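Long-range contact in OmpT protein (Vibrio cholerae serotype O1, PDB 6EHD), which probably forms a water-filled beta-barrel pore in the outer membrane through which small solutes and ions diffuse non-specifically: residues V46-F58 / V68-K81. The protein carries 1 engineered substitution. Residues are numbered along the deposited sequence; the frame is centred on the assembly and turned at random.
With C8E ((hydroxyethyloxy)tri(ethyloxy)octane), chain C.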
loop_
_atom_site.group_PDB
_atom_site.type_symbol
_atom_site.label_atom_id
_atom_site.label_comp_id
_atom_site.label_asym_id
_atom_site.label_seq_id
_atom_site.Cartn_x
_atom_site.Cartn_y
_atom_site.Cartn_z
ATOM N N VAL A 46 -15.905 24.655 11.258
ATOM C CA VAL A 46 -17.212 25.218 11.775
ATOM C C VAL A 46 -16.915 25.870 13.118
ATOM O O VAL A 46 -17.215 27.035 13.318
ATOM C CB VAL A 46 -18.299 24.129 11.861
ATOM C CG1 VAL A 46 -19.631 24.662 12.461
ATOM C CG2 VAL A 46 -18.543 23.469 10.535
ATOM N N ASN A 47 -16.255 25.145 14.010
ATOM C CA ASN A 47 -15.694 25.687 15.233
ATOM C C ASN A 47 -14.571 24.802 15.809
ATOM O O ASN A 47 -14.165 23.837 15.182
ATOM C CB ASN A 47 -16.804 25.991 16.271
ATOM C CG ASN A 47 -17.606 24.781 16.696
ATOM O OD1 ASN A 47 -17.114 23.645 16.743
ATOM N ND2 ASN A 47 -18.849 25.034 17.075
ATOM N N ASP A 48 -14.051 25.190 16.976
ATOM C CA ASP A 48 -13.095 24.443 17.790
ATOM C C ASP A 48 -13.341 22.911 17.860
ATOM O O ASP A 48 -12.418 22.132 18.032
ATOM C CB ASP A 48 -13.175 24.988 19.249
ATOM C CG ASP A 48 -13.102 26.547 19.344
ATOM O OD1 ASP A 48 -14.036 27.267 18.866
ATOM O OD2 ASP A 48 -12.109 27.047 19.935
ATOM N N SER A 49 -14.606 22.522 17.804
ATOM C CA SER A 49 -15.055 21.156 17.968
ATOM C C SER A 49 -15.535 20.426 16.667
ATOM O O SER A 49 -16.023 19.299 16.749
ATOM C CB SER A 49 -16.198 21.165 19.007
ATOM O OG SER A 49 -15.667 21.434 20.293
ATOM N N LEU A 50 -15.454 21.046 15.497
ATOM C CA LEU A 50 -16.080 20.406 14.319
ATOM C C LEU A 50 -15.526 20.990 13.024
ATOM O O LEU A 50 -15.568 22.248 12.801
ATOM C CB LEU A 50 -17.604 20.632 14.342
ATOM C CG LEU A 50 -18.384 20.129 13.109
ATOM C CD1 LEU A 50 -18.367 18.642 12.922
ATOM C CD2 LEU A 50 -19.854 20.560 13.129
ATOM N N ALA A 51 -15.123 20.101 12.122
ATOM C CA ALA A 51 -14.676 20.496 10.763
ATOM C C ALA A 51 -15.157 19.503 9.696
ATOM O O ALA A 51 -15.409 18.351 9.987
ATOM C CB ALA A 51 -13.150 20.691 10.749
ATOM N N LEU A 52 -15.333 19.960 8.457
ATOM C CA LEU A 52 -15.833 19.174 7.348
ATOM C C LEU A 52 -14.752 19.159 6.188
ATOM O O LEU A 52 -13.996 20.127 6.032
ATOM C CB LEU A 52 -17.087 19.833 6.734
ATOM C CG LEU A 52 -18.240 20.071 7.729
ATOM C CD1 LEU A 52 -19.353 20.938 7.117
ATOM C CD2 LEU A 52 -18.798 18.742 8.176
ATOM N N GLN A 53 -14.753 18.093 5.436
ATOM C CA GLN A 53 -13.840 17.868 4.321
ATOM C C GLN A 53 -14.579 17.247 3.172
ATOM O O GLN A 53 -15.395 16.334 3.318
ATOM C CB GLN A 53 -12.635 16.956 4.746
ATOM C CG GLN A 53 -11.701 16.596 3.572
ATOM C CD GLN A 53 -10.663 15.486 3.910
ATOM O OE1 GLN A 53 -10.916 14.594 4.773
ATOM N NE2 GLN A 53 -9.473 15.554 3.236
ATOM N N GLY A 54 -14.278 17.733 1.966
ATOM C CA GLY A 54 -14.745 17.073 0.746
ATOM C C GLY A 54 -13.501 16.945 -0.219
ATOM O O GLY A 54 -12.896 17.915 -0.520
ATOM N N LYS A 55 -13.179 15.745 -0.658
ATOM C CA LYS A 55 -11.942 15.488 -1.502
ATOM C C LYS A 55 -12.274 14.587 -2.663
ATOM O O LYS A 55 -12.958 13.567 -2.497
ATOM C CB LYS A 55 -10.840 14.891 -0.583
ATOM C CG LYS A 55 -9.495 14.635 -1.261
ATOM C CD LYS A 55 -8.405 14.228 -0.206
ATOM C CE LYS A 55 -7.085 13.827 -0.869
ATOM N NZ LYS A 55 -6.049 13.582 0.163
ATOM N N VAL A 56 -11.719 14.857 -3.873
ATOM C CA VAL A 56 -11.882 13.958 -4.939
ATOM C C VAL A 56 -10.524 13.961 -5.734
ATOM O O VAL A 56 -9.899 14.981 -5.801
ATOM C CB VAL A 56 -13.079 14.378 -5.839
ATOM C CG1 VAL A 56 -12.895 15.757 -6.382
ATOM C CG2 VAL A 56 -13.327 13.356 -6.927
ATOM N N GLU A 57 -10.122 12.789 -6.163
ATOM C CA GLU A 57 -8.825 12.582 -6.860
ATOM C C GLU A 57 -9.067 11.770 -8.068
ATOM O O GLU A 57 -9.699 10.680 -7.990
ATOM C CB GLU A 57 -7.859 11.833 -5.922
ATOM C CG GLU A 57 -6.370 11.755 -6.488
ATOM C CD GLU A 57 -5.356 11.153 -5.438
ATOM O OE1 GLU A 57 -4.915 10.015 -5.641
ATOM O OE2 GLU A 57 -5.062 11.882 -4.458
ATOM N N PHE A 58 -8.516 12.209 -9.205
ATOM C CA PHE A 58 -8.660 11.507 -10.470
ATOM C C PHE A 58 -7.255 11.017 -11.028
ATOM O O PHE A 58 -6.216 11.607 -10.727
ATOM C CB PHE A 58 -9.167 12.496 -11.533
ATOM C CG PHE A 58 -10.506 13.135 -11.200
ATOM C CD1 PHE A 58 -11.701 12.508 -11.581
ATOM C CD2 PHE A 58 -10.556 14.360 -10.548
ATOM C CE1 PHE A 58 -12.942 13.099 -11.298
ATOM C CE2 PHE A 58 -11.819 14.960 -10.257
ATOM C CZ PHE A 58 -12.987 14.300 -10.633
ATOM N N VAL A 68 -12.103 8.060 -11.345
ATOM C CA VAL A 68 -12.046 8.524 -9.939
ATOM C C VAL A 68 -11.190 7.583 -9.096
ATOM O O VAL A 68 -11.456 6.353 -9.047
ATOM C CB VAL A 68 -13.473 8.546 -9.328
ATOM C CG1 VAL A 68 -13.383 8.996 -7.863
ATOM C CG2 VAL A 68 -14.319 9.543 -10.124
ATOM N N ARG A 69 -10.142 8.116 -8.454
ATOM C CA ARG A 69 -9.272 7.249 -7.587
ATOM C C ARG A 69 -9.810 7.180 -6.153
ATOM O O ARG A 69 -9.828 6.097 -5.534
ATOM C CB ARG A 69 -7.782 7.765 -7.541
ATOM C CG ARG A 69 -6.977 7.287 -8.762
ATOM C CD ARG A 69 -5.642 8.076 -8.846
ATOM N NE ARG A 69 -4.732 7.940 -7.706
ATOM C CZ ARG A 69 -3.850 6.963 -7.522
ATOM N NH1 ARG A 69 -3.058 7.000 -6.474
ATOM N NH2 ARG A 69 -3.750 5.952 -8.343
ATOM N N ASN A 70 -10.143 8.364 -5.615
ATOM C CA ASN A 70 -10.752 8.511 -4.251
ATOM C C ASN A 70 -11.870 9.535 -4.346
ATOM O O ASN A 70 -11.750 10.501 -5.114
ATOM C CB ASN A 70 -9.731 9.082 -3.262
ATOM C CG ASN A 70 -8.876 7.968 -2.518
ATOM O OD1 ASN A 70 -8.292 8.285 -1.514
ATOM N ND2 ASN A 70 -8.865 6.722 -2.969
ATOM N N HIS A 71 -12.880 9.402 -3.453
ATOM C CA HIS A 71 -13.985 10.391 -3.348
ATOM C C HIS A 71 -14.520 10.304 -1.897
ATOM O O HIS A 71 -15.032 9.260 -1.482
ATOM C CB HIS A 71 -15.064 10.022 -4.393
ATOM C CG HIS A 71 -16.193 11.010 -4.499
ATOM N ND1 HIS A 71 -17.278 10.817 -5.337
ATOM C CD2 HIS A 71 -16.430 12.178 -3.853
ATOM C CE1 HIS A 71 -18.129 11.821 -5.206
ATOM N NE2 HIS A 71 -17.629 12.677 -4.332
ATOM N N ILE A 72 -14.304 11.373 -1.152
ATOM C CA ILE A 72 -14.397 11.339 0.306
ATOM C C ILE A 72 -15.243 12.510 0.826
ATOM O O ILE A 72 -15.044 13.672 0.424
ATOM C CB ILE A 72 -12.959 11.434 0.935
ATOM C CG1 ILE A 72 -12.075 10.309 0.414
ATOM C CG2 ILE A 72 -12.997 11.279 2.434
ATOM C CD1 ILE A 72 -10.588 10.367 0.848
ATOM N N LEU A 73 -16.116 12.201 1.802
ATOM C CA LEU A 73 -16.703 13.173 2.709
ATOM C C LEU A 73 -16.242 12.895 4.149
ATOM O O LEU A 73 -16.426 11.804 4.643
ATOM C CB LEU A 73 -18.259 12.991 2.603
ATOM C CG LEU A 73 -19.090 14.230 2.820
ATOM C CD1 LEU A 73 -20.548 13.974 2.374
ATOM C CD2 LEU A 73 -18.987 14.641 4.273
ATOM N N GLY A 74 -15.689 13.884 4.805
ATOM C CA GLY A 74 -15.072 13.756 6.098
ATOM C C GLY A 74 -15.682 14.683 7.170
ATOM O O GLY A 74 -16.009 15.852 6.889
ATOM N N VAL A 75 -15.727 14.173 8.407
ATOM C CA VAL A 75 -16.258 14.884 9.552
ATOM C C VAL A 75 -15.284 14.723 10.709
ATOM O O VAL A 75 -15.151 13.607 11.225
ATOM C CB VAL A 75 -17.670 14.344 9.979
ATOM C CG1 VAL A 75 -18.184 15.230 11.089
ATOM C CG2 VAL A 75 -18.614 14.310 8.789
ATOM N N LYS A 76 -14.651 15.795 11.125
ATOM C CA LYS A 76 -13.721 15.771 12.219
ATOM C C LYS A 76 -14.321 16.412 13.494
ATOM O O LYS A 76 -14.748 17.557 13.462
ATOM C CB LYS A 76 -12.432 16.528 11.807
ATOM C CG LYS A 76 -11.349 16.533 12.894
ATOM C CD LYS A 76 -9.933 16.754 12.341
ATOM C CE LYS A 76 -8.848 16.505 13.395
ATOM N NZ LYS A 76 -8.797 17.620 14.371
ATOM N N THR A 77 -14.236 15.697 14.600
ATOM C CA THR A 77 -14.857 16.008 15.905
ATOM C C THR A 77 -13.879 15.725 17.035
ATOM O O THR A 77 -12.835 15.055 16.833
ATOM C CB THR A 77 -16.065 15.097 16.238
ATOM O OG1 THR A 77 -15.660 13.762 16.643
ATOM C CG2 THR A 77 -17.011 14.899 15.094
ATOM N N ASN A 78 -14.244 16.136 18.249
ATOM C CA ASN A 78 -13.434 15.811 19.420
ATOM C C ASN A 78 -13.350 14.296 19.771
ATOM O O ASN A 78 -12.514 13.943 20.577
ATOM C CB ASN A 78 -13.956 16.586 20.664
ATOM C CG ASN A 78 -13.709 18.053 20.579
ATOM O OD1 ASN A 78 -12.729 18.524 19.955
ATOM N ND2 ASN A 78 -14.592 18.821 21.235
ATOM N N PHE A 79 -14.205 13.437 19.227
ATOM C CA PHE A 79 -14.148 12.020 19.465
ATOM C C PHE A 79 -13.568 11.231 18.253
ATOM O O PHE A 79 -13.703 9.998 18.190
ATOM C CB PHE A 79 -15.471 11.412 19.962
ATOM C CG PHE A 79 -16.715 11.866 19.254
ATOM C CD1 PHE A 79 -17.354 13.068 19.625
ATOM C CD2 PHE A 79 -17.354 11.029 18.307
ATOM C CE1 PHE A 79 -18.546 13.461 19.001
ATOM C CE2 PHE A 79 -18.559 11.420 17.687
ATOM C CZ PHE A 79 -19.148 12.638 18.039
ATOM N N GLY A 80 -12.894 11.945 17.364
ATOM C CA GLY A 80 -12.235 11.325 16.187
ATOM C C GLY A 80 -12.728 11.882 14.849
ATOM O O GLY A 80 -13.743 12.650 14.816
ATOM N N LYS A 81 -12.104 11.425 13.752
ATOM C CA LYS A 81 -12.506 11.792 12.405
ATOM C C LYS A 81 -13.126 10.603 11.733
ATOM O O LYS A 81 -12.536 9.503 11.732
ATOM C CB LYS A 81 -11.294 12.360 11.602
ATOM C CG LYS A 81 -11.654 12.772 10.166
ATOM C CD LYS A 81 -10.446 13.310 9.403
ATOM C CE LYS A 81 -10.962 13.958 8.111
ATOM N NZ LYS A 81 -9.839 14.615 7.405
HETATM C C14 C8E C . -10.951 18.058 17.298
HETATM O O15 C8E C . -11.614 18.565 16.122
HETATM C C16 C8E C . -11.074 19.830 15.773
HETATM C C17 C8E C . -11.839 20.637 14.719
HETATM O O18 C8E C . -10.909 21.066 13.706
HETATM C C19 C8E C . -10.178 22.266 13.990
HETATM O O HOH W 1 -11.837 20.898 20.313
HETATM O O HOH W 2 -16.617 17.330 18.625
HETATM O O HOH W 3 -3.745 8.467 -3.853
#
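Residues 50-58 and 70-77 run antiparallel as the two arms of a beta hairpin, their axes 4.6 Å apart at 169°. Ala51 with Lys76, Gln53 with Gly74, Lys55 with Ile72 and Glu57 with Asn70 are hydrogen-bonded pairs. At the last pair the strands slip by one residue in a classic beta bulge: Arg69 and Asn70 both face Glu57, whose O takes a 2.6 Å bond from Arg69 N and a weak, longer one from Asn70 N. Such neighbouring antiparallel strands build the wall of a Gram-negative porin barrel. One face is mainly apolar (Leu50, Leu52, Val56, Phe58, Val68, Leu73, Val75, with His71 and Thr77 among them), consistent with contact with lipid; another bound C8E molecule touches Leu73. The other, largely polar face fits a lumen lining.

There Glu57, extended with CG anti to the backbone N, presents the anti lone pair of OE1 to Arg69 NE in a salt bridge of 2.9 Å. The N-H...O angle is 179° and the carboxylate and guanidinium planes lie only 8° apart, so one N-H at the guanidinium edge points straight at OE1. The Tyr14 hydroxyl hydrogen-bonds to OE2 and Asp303 forms a salt bridge with Arg69 NH2, which together would fix both groups. Further along, Gly74 leaves room for the Gln53 amide, whose OE1 receives Lys81 NZ (2.8 Å) from above the carbonyl plane; NE2 is hydrogen-bonded to Asp41. On the mainly apolar face Leu50 CD1 packs on Val75 CG1 at 3.9 Å, and Phe58 CE1 meets Val68 CG2 at 4.0 Å. Beyond the strands, Asn78 ND2 donates a bent bond to Ser49 OG (3.0 Å), joining the two type I turns.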